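Side-chain contacts in signal recognition particle 54 kDa protein (Aeropyrum pernix, PDB 7EPK), which belongs to the SRP54 family, joining an N-terminal helical bundle and a P-loop nucleotide-binding domain to a helical signal-peptide-binding domain: residues W69-V74 with G294-L299; Y119-G124 with A150-Y155; M370-A375 with S403-D408; V213-D218 with G227-F232; L129-S132 with G138-E141. All blocks are in the same frame, centred on the assembly; numbering follows the deposited sequence.

Contact 1 (W69-V74 with G294-L299); sequences WMIKIV and GDLESL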
# COMPACT_ATOMS: atom_id res chain seq x y z
N TRP A 69 -18.29 3.07 -7.29
CA TRP A 69 -17.40 2.36 -8.23
C TRP A 69 -16.40 3.33 -8.84
O TRP A 69 -15.35 2.90 -9.32
CB TRP A 69 -18.21 1.68 -9.34
CG TRP A 69 -17.40 0.82 -10.25
CD1 TRP A 69 -17.31 0.93 -11.61
CD2 TRP A 69 -16.59 -0.32 -9.87
NE1 TRP A 69 -16.50 -0.07 -12.11
CE2 TRP A 69 -16.04 -0.84 -11.06
CE3 TRP A 69 -16.27 -0.93 -8.65
CZ2 TRP A 69 -15.20 -1.96 -11.06
CZ3 TRP A 69 -15.44 -2.03 -8.65
CH2 TRP A 69 -14.91 -2.54 -9.84
N MET A 70 -16.79 4.59 -8.94
CA MET A 70 -15.97 5.59 -9.67
C MET A 70 -14.86 6.04 -8.73
O MET A 70 -13.74 6.17 -9.20
CB MET A 70 -16.79 6.79 -10.15
CG MET A 70 -15.99 7.76 -10.99
SD MET A 70 -15.33 6.99 -12.48
CE MET A 70 -14.72 8.46 -13.29
N ILE A 71 -15.17 6.26 -7.45
CA ILE A 71 -14.16 6.66 -6.44
C ILE A 71 -13.16 5.50 -6.28
O ILE A 71 -11.96 5.77 -6.18
CB ILE A 71 -14.82 7.07 -5.13
CG1 ILE A 71 -15.65 8.34 -5.31
CG2 ILE A 71 -13.77 7.24 -4.03
CD1 ILE A 71 -14.83 9.49 -5.85
N LYS A 72 -13.65 4.26 -6.30
CA LYS A 72 -12.80 3.04 -6.20
C LYS A 72 -11.82 3.03 -7.37
O LYS A 72 -10.72 2.48 -7.21
CB LYS A 72 -13.70 1.81 -6.18
CG LYS A 72 -13.04 0.47 -6.46
CD LYS A 72 -12.39 -0.16 -5.26
CE LYS A 72 -12.41 -1.66 -5.36
NZ LYS A 72 -12.16 -2.10 -6.75
N ILE A 73 -12.20 3.60 -8.51
CA ILE A 73 -11.34 3.69 -9.73
C ILE A 73 -10.40 4.90 -9.59
O ILE A 73 -9.24 4.80 -10.05
CB ILE A 73 -12.19 3.79 -11.01
CG1 ILE A 73 -12.77 2.42 -11.40
CG2 ILE A 73 -11.36 4.40 -12.13
CD1 ILE A 73 -13.59 2.43 -12.69
N VAL A 74 -10.87 6.00 -9.00
CA VAL A 74 -10.05 7.24 -8.85
C VAL A 74 -8.90 6.92 -7.88
O VAL A 74 -7.73 7.02 -8.28
CB VAL A 74 -10.92 8.44 -8.45
CG1 VAL A 74 -10.13 9.63 -7.93
CG2 VAL A 74 -11.80 8.88 -9.62
N GLY A 294 -11.84 8.39 6.22
CA GLY A 294 -13.16 7.93 6.71
C GLY A 294 -14.04 7.35 5.60
O GLY A 294 -14.28 6.11 5.60
N ASP A 295 -14.51 8.20 4.69
CA ASP A 295 -15.29 7.82 3.48
C ASP A 295 -14.62 6.63 2.80
O ASP A 295 -15.26 5.58 2.66
CB ASP A 295 -15.40 8.96 2.47
CG ASP A 295 -15.79 10.30 3.06
OD1 ASP A 295 -15.71 10.44 4.31
OD2 ASP A 295 -16.17 11.21 2.27
N LEU A 296 -13.37 6.79 2.36
CA LEU A 296 -12.74 5.83 1.42
C LEU A 296 -12.79 4.41 1.99
O LEU A 296 -13.07 3.49 1.20
CB LEU A 296 -11.30 6.21 1.11
CG LEU A 296 -10.68 5.36 0.00
CD1 LEU A 296 -11.32 5.66 -1.35
CD2 LEU A 296 -9.19 5.60 -0.09
N GLU A 297 -12.51 4.21 3.28
CA GLU A 297 -12.46 2.84 3.85
C GLU A 297 -13.90 2.35 4.05
O GLU A 297 -14.16 1.14 3.80
CB GLU A 297 -11.57 2.75 5.10
CG GLU A 297 -12.18 3.36 6.34
CD GLU A 297 -11.15 3.63 7.42
OE1 GLU A 297 -10.01 3.15 7.27
OE2 GLU A 297 -11.48 4.34 8.40
N SER A 298 -14.83 3.25 4.40
CA SER A 298 -16.29 2.95 4.43
C SER A 298 -16.73 2.40 3.06
O SER A 298 -17.42 1.35 3.01
CB SER A 298 -17.12 4.15 4.84
OG SER A 298 -18.50 3.96 4.51
N LEU A 299 -16.31 3.08 1.98
CA LEU A 299 -16.74 2.81 0.58
C LEU A 299 -16.17 1.47 0.11
O LEU A 299 -16.89 0.77 -0.63
CB LEU A 299 -16.24 3.97 -0.28
CG LEU A 299 -16.54 3.93 -1.77
CD1 LEU A 299 -16.62 5.35 -2.29
CD2 LEU A 299 -15.50 3.12 -2.54

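Contact 2 (Y119-G124 with A150-Y155); sequences YYVRRG and AGAMFY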
# COMPACT_ATOMS: atom_id res chain seq x y z
N TYR A 119 14.41 6.36 13.38
CA TYR A 119 13.37 5.47 12.81
C TYR A 119 13.87 4.03 12.85
O TYR A 119 13.11 3.12 13.27
CB TYR A 119 13.01 5.92 11.39
CG TYR A 119 12.05 4.99 10.72
CD1 TYR A 119 10.70 5.03 11.02
CD2 TYR A 119 12.50 4.03 9.84
CE1 TYR A 119 9.81 4.14 10.44
CE2 TYR A 119 11.62 3.13 9.26
CZ TYR A 119 10.27 3.19 9.55
OH TYR A 119 9.42 2.31 8.96
N TYR A 120 15.11 3.81 12.44
CA TYR A 120 15.68 2.44 12.34
C TYR A 120 16.12 1.95 13.72
O TYR A 120 16.06 0.71 13.95
CB TYR A 120 16.81 2.40 11.31
CG TYR A 120 16.34 2.34 9.88
CD1 TYR A 120 15.75 1.19 9.37
CD2 TYR A 120 16.49 3.42 9.04
CE1 TYR A 120 15.33 1.13 8.05
CE2 TYR A 120 16.08 3.38 7.72
CZ TYR A 120 15.50 2.23 7.23
OH TYR A 120 15.11 2.20 5.92
N VAL A 121 16.54 2.88 14.60
CA VAL A 121 16.94 2.52 16.00
C VAL A 121 15.72 1.88 16.67
O VAL A 121 15.84 0.69 17.08
CB VAL A 121 17.51 3.72 16.79
CG1 VAL A 121 17.73 3.37 18.25
CG2 VAL A 121 18.80 4.24 16.17
N ARG A 122 14.58 2.59 16.70
CA ARG A 122 13.29 2.15 17.30
C ARG A 122 12.86 0.78 16.75
O ARG A 122 12.32 -0.01 17.53
CB ARG A 122 12.20 3.21 17.09
CG ARG A 122 10.86 2.84 17.71
CD ARG A 122 9.70 3.64 17.12
NE ARG A 122 9.65 3.55 15.66
CZ ARG A 122 9.05 4.42 14.84
NH1 ARG A 122 8.41 5.48 15.31
NH2 ARG A 122 9.10 4.21 13.53
N ARG A 123 13.11 0.49 15.46
CA ARG A 123 12.81 -0.83 14.85
C ARG A 123 13.89 -1.85 15.21
O ARG A 123 13.96 -2.91 14.52
CB ARG A 123 12.73 -0.72 13.33
CG ARG A 123 11.64 0.20 12.82
CD ARG A 123 11.57 0.08 11.31
NE ARG A 123 11.19 -1.25 10.87
CZ ARG A 123 9.94 -1.68 10.81
NH1 ARG A 123 8.95 -0.90 11.20
NH2 ARG A 123 9.68 -2.90 10.37
N GLY A 124 14.74 -1.53 16.20
CA GLY A 124 15.71 -2.46 16.82
C GLY A 124 16.95 -2.67 15.98
O GLY A 124 17.58 -3.74 16.08
N ALA A 150 18.95 10.66 18.83
CA ALA A 150 18.28 9.55 18.10
C ALA A 150 18.66 8.22 18.73
O ALA A 150 18.00 7.18 18.44
CB ALA A 150 18.67 9.58 16.64
N GLY A 151 19.70 8.23 19.54
CA GLY A 151 20.23 6.99 20.15
C GLY A 151 20.94 6.14 19.11
O GLY A 151 20.69 4.93 19.07
N ALA A 152 21.80 6.77 18.31
CA ALA A 152 22.62 6.13 17.26
C ALA A 152 24.08 6.56 17.44
O ALA A 152 24.29 7.74 17.79
CB ALA A 152 22.11 6.53 15.88
N MET A 153 25.02 5.65 17.15
CA MET A 153 26.47 5.94 17.18
C MET A 153 26.79 7.04 16.17
O MET A 153 25.92 7.37 15.34
CB MET A 153 27.30 4.69 16.87
CG MET A 153 27.07 3.55 17.84
SD MET A 153 27.90 2.01 17.33
CE MET A 153 26.99 0.85 18.35
N PHE A 154 27.97 7.63 16.26
CA PHE A 154 28.39 8.78 15.42
C PHE A 154 29.87 8.64 15.06
O PHE A 154 30.64 7.98 15.78
CB PHE A 154 28.13 10.11 16.12
CG PHE A 154 28.68 11.33 15.41
CD1 PHE A 154 27.92 12.00 14.47
CD2 PHE A 154 29.94 11.82 15.71
CE1 PHE A 154 28.42 13.13 13.83
CE2 PHE A 154 30.44 12.94 15.06
CZ PHE A 154 29.68 13.59 14.12
N TYR A 155 30.23 9.24 13.93
CA TYR A 155 31.62 9.47 13.52
C TYR A 155 31.63 10.57 12.46
O TYR A 155 30.80 10.51 11.55
CB TYR A 155 32.26 8.20 12.97
CG TYR A 155 33.67 8.43 12.51
CD1 TYR A 155 33.92 9.16 11.36
CD2 TYR A 155 34.75 7.98 13.24
CE1 TYR A 155 35.21 9.37 10.92
CE2 TYR A 155 36.05 8.19 12.82
CZ TYR A 155 36.28 8.89 11.65
OH TYR A 155 37.53 9.12 11.19

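Contact 3 (M370-A375 with S403-D408); sequences MKRWMA and SGTSVD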
# COMPACT_ATOMS: atom_id res chain seq x y z
N MET A 370 -19.18 -24.84 8.96
CA MET A 370 -18.85 -24.43 7.57
C MET A 370 -17.37 -24.73 7.29
O MET A 370 -17.10 -25.29 6.21
CB MET A 370 -19.14 -22.94 7.35
CG MET A 370 -20.63 -22.61 7.46
SD MET A 370 -21.04 -20.93 6.92
CE MET A 370 -22.29 -20.42 8.11
N LYS A 371 -16.46 -24.42 8.22
CA LYS A 371 -14.99 -24.58 8.03
C LYS A 371 -14.65 -26.07 7.89
O LYS A 371 -13.70 -26.39 7.15
CB LYS A 371 -14.20 -23.95 9.19
CG LYS A 371 -12.68 -23.87 9.00
CD LYS A 371 -11.89 -24.81 9.91
CE LYS A 371 -10.40 -24.52 9.96
NZ LYS A 371 -10.09 -23.29 10.72
N ARG A 372 -15.38 -26.94 8.59
CA ARG A 372 -15.14 -28.41 8.57
C ARG A 372 -15.67 -28.93 7.23
O ARG A 372 -14.97 -29.72 6.57
CB ARG A 372 -15.84 -29.13 9.73
CG ARG A 372 -15.18 -29.01 11.10
CD ARG A 372 -15.73 -30.04 12.10
NE ARG A 372 -17.19 -30.04 12.22
CZ ARG A 372 -17.90 -29.26 13.04
NH1 ARG A 372 -17.30 -28.40 13.84
NH2 ARG A 372 -19.22 -29.34 13.04
N TRP A 373 -16.87 -28.49 6.85
CA TRP A 373 -17.54 -28.88 5.59
C TRP A 373 -16.66 -28.49 4.40
O TRP A 373 -16.59 -29.29 3.46
CB TRP A 373 -18.92 -28.25 5.53
CG TRP A 373 -19.91 -28.99 6.37
CD1 TRP A 373 -19.62 -29.96 7.28
CD2 TRP A 373 -21.33 -28.82 6.39
NE1 TRP A 373 -20.77 -30.41 7.86
CE2 TRP A 373 -21.84 -29.73 7.34
CE3 TRP A 373 -22.24 -27.99 5.70
CZ2 TRP A 373 -23.21 -29.84 7.60
CZ3 TRP A 373 -23.59 -28.10 5.96
CH2 TRP A 373 -24.07 -29.01 6.91
N MET A 374 -16.00 -27.33 4.46
CA MET A 374 -15.11 -26.86 3.37
C MET A 374 -13.89 -27.78 3.29
O MET A 374 -13.57 -28.23 2.17
CB MET A 374 -14.74 -25.37 3.53
CG MET A 374 -15.84 -24.43 2.95
SD MET A 374 -15.60 -22.62 3.19
CE MET A 374 -13.92 -22.47 2.59
N ALA A 375 -13.29 -28.15 4.42
CA ALA A 375 -12.12 -29.07 4.49
C ALA A 375 -12.49 -30.42 3.86
O ALA A 375 -11.68 -30.96 3.08
CB ALA A 375 -11.69 -29.26 5.92
N SER A 403 -9.09 -34.67 5.87
CA SER A 403 -9.59 -33.35 6.33
C SER A 403 -9.81 -33.29 7.85
O SER A 403 -10.47 -32.35 8.29
CB SER A 403 -10.85 -33.03 5.62
OG SER A 403 -11.88 -33.90 6.05
N GLY A 404 -9.27 -34.24 8.63
CA GLY A 404 -9.28 -34.20 10.11
C GLY A 404 -10.69 -34.10 10.67
O GLY A 404 -10.95 -33.17 11.46
N THR A 405 -11.58 -35.02 10.29
CA THR A 405 -13.03 -34.96 10.62
C THR A 405 -13.60 -36.36 10.88
O THR A 405 -12.88 -37.36 10.62
CB THR A 405 -13.84 -34.28 9.51
OG1 THR A 405 -13.53 -34.91 8.26
CG2 THR A 405 -13.58 -32.79 9.40
N SER A 406 -14.85 -36.41 11.35
CA SER A 406 -15.58 -37.67 11.68
C SER A 406 -16.27 -38.23 10.43
O SER A 406 -16.79 -37.46 9.61
CB SER A 406 -16.56 -37.47 12.79
OG SER A 406 -17.70 -36.77 12.33
N VAL A 407 -16.28 -39.55 10.33
CA VAL A 407 -16.97 -40.31 9.25
C VAL A 407 -18.45 -39.92 9.27
O VAL A 407 -19.10 -40.07 8.23
CB VAL A 407 -16.75 -41.83 9.43
CG1 VAL A 407 -17.50 -42.40 10.63
CG2 VAL A 407 -17.07 -42.60 8.16
N ASP A 408 -18.95 -39.44 10.42
CA ASP A 408 -20.34 -38.94 10.60
C ASP A 408 -20.44 -37.48 10.11
O ASP A 408 -21.53 -37.08 9.70
CB ASP A 408 -20.82 -39.02 12.06
CG ASP A 408 -21.43 -40.33 12.51
OD1 ASP A 408 -21.56 -41.27 11.68
OD2 ASP A 408 -21.80 -40.41 13.70

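Contact 4 (V213-D218 with G227-F232); sequences VALVID and GLAERF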
# COMPACT_ATOMS: atom_id res chain seq x y z
N VAL A 213 21.59 4.91 -2.42
CA VAL A 213 21.78 6.38 -2.51
C VAL A 213 20.40 7.03 -2.43
O VAL A 213 19.55 6.77 -3.28
CB VAL A 213 22.54 6.78 -3.79
CG1 VAL A 213 22.58 8.28 -3.95
CG2 VAL A 213 23.95 6.21 -3.83
N ALA A 214 20.14 7.82 -1.39
CA ALA A 214 18.84 8.50 -1.20
C ALA A 214 19.00 9.95 -1.62
O ALA A 214 19.88 10.59 -1.09
CB ALA A 214 18.39 8.40 0.23
N LEU A 215 18.19 10.41 -2.56
CA LEU A 215 18.06 11.84 -2.91
C LEU A 215 17.10 12.48 -1.92
O LEU A 215 15.96 12.05 -1.85
CB LEU A 215 17.53 11.99 -4.33
CG LEU A 215 17.30 13.43 -4.75
CD1 LEU A 215 18.59 14.23 -4.68
CD2 LEU A 215 16.73 13.48 -6.16
N VAL A 216 17.55 13.46 -1.16
CA VAL A 216 16.68 14.19 -0.20
C VAL A 216 16.27 15.50 -0.86
O VAL A 216 17.16 16.26 -1.28
CB VAL A 216 17.39 14.38 1.15
CG1 VAL A 216 16.60 15.31 2.05
CG2 VAL A 216 17.63 13.05 1.84
N ILE A 217 14.96 15.69 -1.02
CA ILE A 217 14.35 16.85 -1.75
C ILE A 217 13.26 17.43 -0.85
O ILE A 217 12.63 16.65 -0.07
CB ILE A 217 13.78 16.46 -3.12
CG1 ILE A 217 12.70 15.38 -3.04
CG2 ILE A 217 14.90 16.06 -4.07
CD1 ILE A 217 12.16 14.91 -4.38
N ASP A 218 13.09 18.74 -0.96
CA ASP A 218 12.00 19.49 -0.28
C ASP A 218 10.76 19.45 -1.19
O ASP A 218 10.90 19.35 -2.44
CB ASP A 218 12.54 20.85 0.18
CG ASP A 218 11.99 22.11 -0.48
OD1 ASP A 218 12.29 22.36 -1.67
OD2 ASP A 218 11.28 22.86 0.24
N GLY A 227 15.05 18.28 -13.19
CA GLY A 227 16.47 18.57 -13.44
C GLY A 227 17.36 18.08 -12.32
O GLY A 227 18.27 17.26 -12.58
N LEU A 228 17.10 18.58 -11.11
CA LEU A 228 17.78 18.20 -9.84
C LEU A 228 18.06 16.68 -9.82
O LEU A 228 19.23 16.28 -9.65
CB LEU A 228 16.88 18.67 -8.69
CG LEU A 228 17.28 18.29 -7.27
CD1 LEU A 228 18.76 18.48 -7.05
CD2 LEU A 228 16.51 19.11 -6.25
N ALA A 229 17.03 15.88 -10.09
CA ALA A 229 17.08 14.39 -10.10
C ALA A 229 18.07 13.91 -11.16
O ALA A 229 18.89 13.07 -10.80
CB ALA A 229 15.71 13.80 -10.31
N GLU A 230 18.02 14.44 -12.39
CA GLU A 230 18.93 14.05 -13.52
C GLU A 230 20.38 14.30 -13.08
O GLU A 230 21.24 13.41 -13.20
CB GLU A 230 18.61 14.84 -14.80
CG GLU A 230 17.20 14.64 -15.38
CD GLU A 230 16.68 15.66 -16.40
OE1 GLU A 230 15.63 15.38 -17.03
OE2 GLU A 230 17.30 16.75 -16.59
N ARG A 231 20.66 15.49 -12.56
CA ARG A 231 22.03 15.87 -12.15
C ARG A 231 22.56 14.86 -11.13
O ARG A 231 23.67 14.32 -11.34
CB ARG A 231 22.05 17.28 -11.57
CG ARG A 231 22.56 18.32 -12.55
CD ARG A 231 21.53 19.40 -12.77
NE ARG A 231 21.08 19.99 -11.52
CZ ARG A 231 20.02 20.77 -11.41
NH1 ARG A 231 19.31 21.06 -12.49
NH2 ARG A 231 19.66 21.25 -10.23
N PHE A 232 21.82 14.64 -10.05
CA PHE A 232 22.29 13.79 -8.92
C PHE A 232 22.33 12.33 -9.35
O PHE A 232 23.24 11.59 -8.93
CB PHE A 232 21.45 14.05 -7.67
CG PHE A 232 21.98 15.20 -6.86
CD1 PHE A 232 23.14 15.07 -6.12
CD2 PHE A 232 21.33 16.43 -6.85
CE1 PHE A 232 23.63 16.13 -5.37
CE2 PHE A 232 21.81 17.49 -6.10
CZ PHE A 232 22.96 17.33 -5.36

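Contact 5 (L129-S132 with G138-E141); sequences LVSS and GAYE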
# COMPACT_ATOMS: atom_id res chain seq x y z
N LEU A 129 25.50 7.17 12.33
CA LEU A 129 25.57 8.32 11.37
C LEU A 129 27.05 8.69 11.12
O LEU A 129 27.91 8.38 11.95
CB LEU A 129 24.79 9.52 11.93
CG LEU A 129 23.26 9.42 11.84
CD1 LEU A 129 22.56 10.34 12.82
CD2 LEU A 129 22.76 9.74 10.45
N VAL A 130 27.34 9.32 9.98
CA VAL A 130 28.70 9.75 9.57
C VAL A 130 28.60 11.18 9.03
O VAL A 130 27.87 11.37 8.02
CB VAL A 130 29.26 8.82 8.50
CG1 VAL A 130 30.53 9.36 7.86
CG2 VAL A 130 29.49 7.41 9.02
N SER A 131 29.31 12.14 9.64
CA SER A 131 29.42 13.53 9.12
C SER A 131 30.57 13.60 8.10
O SER A 131 31.74 13.60 8.51
CB SER A 131 29.58 14.56 10.23
OG SER A 131 29.52 15.89 9.71
N SER A 132 30.24 13.62 6.81
CA SER A 132 31.20 13.82 5.70
C SER A 132 31.23 15.30 5.31
O SER A 132 32.24 15.71 4.70
CB SER A 132 30.86 12.96 4.51
OG SER A 132 29.96 13.66 3.64
N GLY A 138 29.58 23.75 11.29
CA GLY A 138 28.71 23.22 12.36
C GLY A 138 27.94 21.99 11.92
O GLY A 138 27.03 21.57 12.66
N ALA A 139 28.32 21.43 10.77
CA ALA A 139 27.80 20.15 10.22
C ALA A 139 28.09 19.02 11.21
O ALA A 139 27.14 18.32 11.60
CB ALA A 139 28.44 19.89 8.88
N TYR A 140 29.36 18.85 11.57
CA TYR A 140 29.85 17.85 12.56
C TYR A 140 28.93 17.92 13.79
O TYR A 140 28.40 16.89 14.23
CB TYR A 140 31.35 18.07 12.86
CG TYR A 140 31.97 17.13 13.88
CD1 TYR A 140 31.83 17.34 15.25
CD2 TYR A 140 32.70 16.02 13.47
CE1 TYR A 140 32.36 16.46 16.18
CE2 TYR A 140 33.25 15.14 14.40
CZ TYR A 140 33.07 15.36 15.75
OH TYR A 140 33.63 14.49 16.65
N GLU A 141 28.72 19.12 14.32
CA GLU A 141 28.08 19.33 15.64
C GLU A 141 26.58 19.03 15.50
O GLU A 141 26.05 18.31 16.38
CB GLU A 141 28.35 20.74 16.18
CG GLU A 141 29.83 21.02 16.44
CD GLU A 141 30.59 21.52 15.22
OE1 GLU A 141 31.03 20.69 14.41
OE2 GLU A 141 30.75 22.74 15.09

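Contact 1 (W69-V74 with G294-L299)
Ile71 is the side chain that meets both leucines of 294-299. Starting at its CB, the first neighbour is the CD1 methyl of Leu299, 3.8 Å from Ile71 CB. One bond further out, Ile71 CG2 touches two methyls, Leu299 CD1 at 3.8 Å and Leu296 CD1 at 4.0 Å. With CG1 anti to the carbonyl carbon (chi1 -66°), the CG2 branch is the one presented to the leucines, while CG1 and CD1 turn off along the other side of the residue. The body of Ile71 also packs on Phe12 and Leu13 of helix 4-13 and on Phe26 of helix 19-36. The isoleucine thus ties helix 66-81 of the N-terminal four-helix bundle, characteristic of SRP54-type proteins, to the start of the long helix 293-320 that leads on from the nucleotide-binding domain. Here the two short helical pieces pass at 10.6 Å between axes, with 113° between their directions, so the side chains meet across steeply inclined helices. Leu299 sets off toward helix 69-74, crosses Ile71 at about a right angle, and also rests on Leu13. Leu296 starts off to one side and reaches in with its tip, the CG being anti to the backbone N (chi1 -172°). At the margin, Lys72 offers its CB to Leu299 CD2 at 4.3 Å; its amine swings away along its own helix to a salt bridge with Glu76. No hydrogen bond links the two segments.

Contact 2 (Y119-G124 with A150-Y155)
Two Schellman helix ends meet here, with Val121 of the first packed against Ala150, Gly151 and Ala152 of the second. Helix 109-122 is closed by Gly124, whose positive phi lets Gly124 N bond to Val121 O at 2.6 Å while Tyr125 N returns to Tyr120 O. Helix 139-150 finishes in the same manner at Gly151, again with two bonds back into its last turn and with a positive phi that favours glycine. Val121 supplies the first segment's side of the contact. Its CB points at the turn, and with CG1 anti to the backbone N (chi1 172°) both methyls come up against the carbonyl oxygens of Ala150 and Gly151. Val121 CG1 comes to 3.4 Å from Gly151 O, and Val121 CG2 to 3.5 Å from the same oxygen. Ala150 O is 3.8 Å from both Val121 CG1 and Val121 CG2. These are van der Waals meetings of methyls with backbone oxygens; no hydrogen bond crosses the contact. The apolar part is a methyl pair, Val121 CG2 against Ala152 CB at 4.0 Å, where the chain leaves the turn on its way to strand 153-156. Beside the pair runs strand 127-131, whose Val127 touches both Val121 and Ala152; Met153 is hydrogen-bonded through its backbone to Val127 and Leu129 of that strand. Strand 153-156 is an outermost strand of the sheet, with the end of helix 109-122 laid against the turn before it and helix 162-175 touching the side chains of Met153 and Tyr155.

Contact 3 (M370-A375 with S403-D408)
Ala375 and Ser403 form the closer half of this contact, backbone against side chain. The Ser403 CB sits 3.4 Å from Ala375 O, and the two CB atoms, Ala375 and Ser403, are 3.9 Å apart, each pointing at the other segment. Ser403 OG is turned between its backbone N and carbonyl carbon (chi1 69°), off the alanine and toward its own loop, where it bonds to Thr405 OG1 at 2.9 Å and also to Ile399 O. The threonine hydroxyl has a weak second bond to Ala400 O. Between them Gly404, at positive phi, closes helix 393-402 in a Schellman motif, which brings both hydroxyls over that helix end.

The other half is looser, its nearest atoms farther apart, though the whole contact is at the surface. The CB, CG and CD of Arg372 run alongside the Thr405 methyl, nearest at CB, 4.3 Å from Thr405 CG2; NE makes a long, weak ion pair with Asp409.

All this belongs to the helical signal-peptide-binding domain. The loop 403-408 links helix 393-402 to helix 409-423, where Ser406 caps Asp409 N weakly, and it lies across helix 367-379, whose Ile376 also touches Ser403 and Thr405.

Contact 4 (V213-D218 with G227-F232)
Helix 227-232 runs back almost antiparallel to strand 213-218, 155° between their directions, with 10.3 Å between the two axes and Leu215 opposite Phe232. Leu215 carries most of the meeting. Its CG is anti to the backbone N (chi1 178°), which carries the forked end toward the helix, and the fork splits the work. Leu215 CD1 goes to the phenylalanine, 4.1 Å from Phe232 CD2 and as close to its CB, the two side chains crossing at about a right angle. Leu215 CD2 goes to the neighbouring turn and lies 4.1 Å from Ala229 CA. This is the strand-to-helix half of the beta-alpha-beta crossover 212-218, 225-235, 240-244 in the P-loop-type nucleotide-binding domain, and the buried side chains fill the layer between helix and sheet. Further along the strand, Ile217 CG2 meets Leu228 CD2 at 4.1 Å, these chains slanting past one another. Leu228 also puts its other methyl, CD1, at the edge of the Phe232 ring and in its plane, so leucine and phenylalanine face the strand together from successive turns. Beyond the leucine, Phe232 also touches Val102 of the adjoining strand and Val104, within the probable P-loop. Ala229 also touches Ala258 and Thr262 of helix 255-262.

Contact 5 (L129-S132 with G138-E141)
Ser131 meets Ala139 and Tyr140 at the end of strand 127-131 in the P-loop-type nucleotide-binding domain, where this strand gives way to helix 139-150 in the beta-alpha-beta unit completed by strand 153-156. Gly138 holds the N-cap position of that helix, and Ser131 faces the first turn that follows.

The van der Waals contacts come first. Ser131 points its CB at the helix, and that atom lies 4.0 Å from Tyr140 CA. Ala139 points its methyl toward the strand, with Ala139 CB 4.2 Å from Ser131 OG. Tyr140 touches with its backbone and CB, the ring being directed elsewhere. Further along the same helix, Leu143 touches Ser131 as well.

Polar pairing across the two segments is absent: Ser131 OG and Tyr140 N approach, but the angle is poor and no hydrogen bond forms. The backbone of Ser131 is instead hydrogen-bonded in the sheet to Tyr155.

Aromatic contacts belong to Tyr140, whose ring meets Phe154 edge to face and receives Arg158 in a cation-pi interaction. The side chain of Ala139 is about 6 Å from the magnesium ion and about 8 Å from the guanosine-5'-diphosphate, which places this helix start beside the nucleotide site. Chi1 of -173° swings the Ser131 oxygen away from its own N and over the helix start, where Ser131 OG stands 3.5 Å from Tyr140 CA.

How the contacts relate
Contacts 2, 4 and 5 share the nucleotide-binding domain and one sheet. Contacts 2 and 5 are neighbours, centres 15 Å apart, joined through adjacent strands 127-131 and 153-156 by the probable hydrogen bond Tyr155 O to Ser131 N (2.9 Å); contact 5 is nested within the loop that contact 2 closes. Contact 4 follows along the chain, its centre 20 Å from that of contact 5. All three lie inside the long loop closed by contact 1, which joins helix 66-81 to helix 293-320. Contact 3 comes last, in the separate signal-peptide-binding domain, its centre 38 Å from that of contact 1 and 65 Å from that of contact 5, consistent with an extended, multidomain chain.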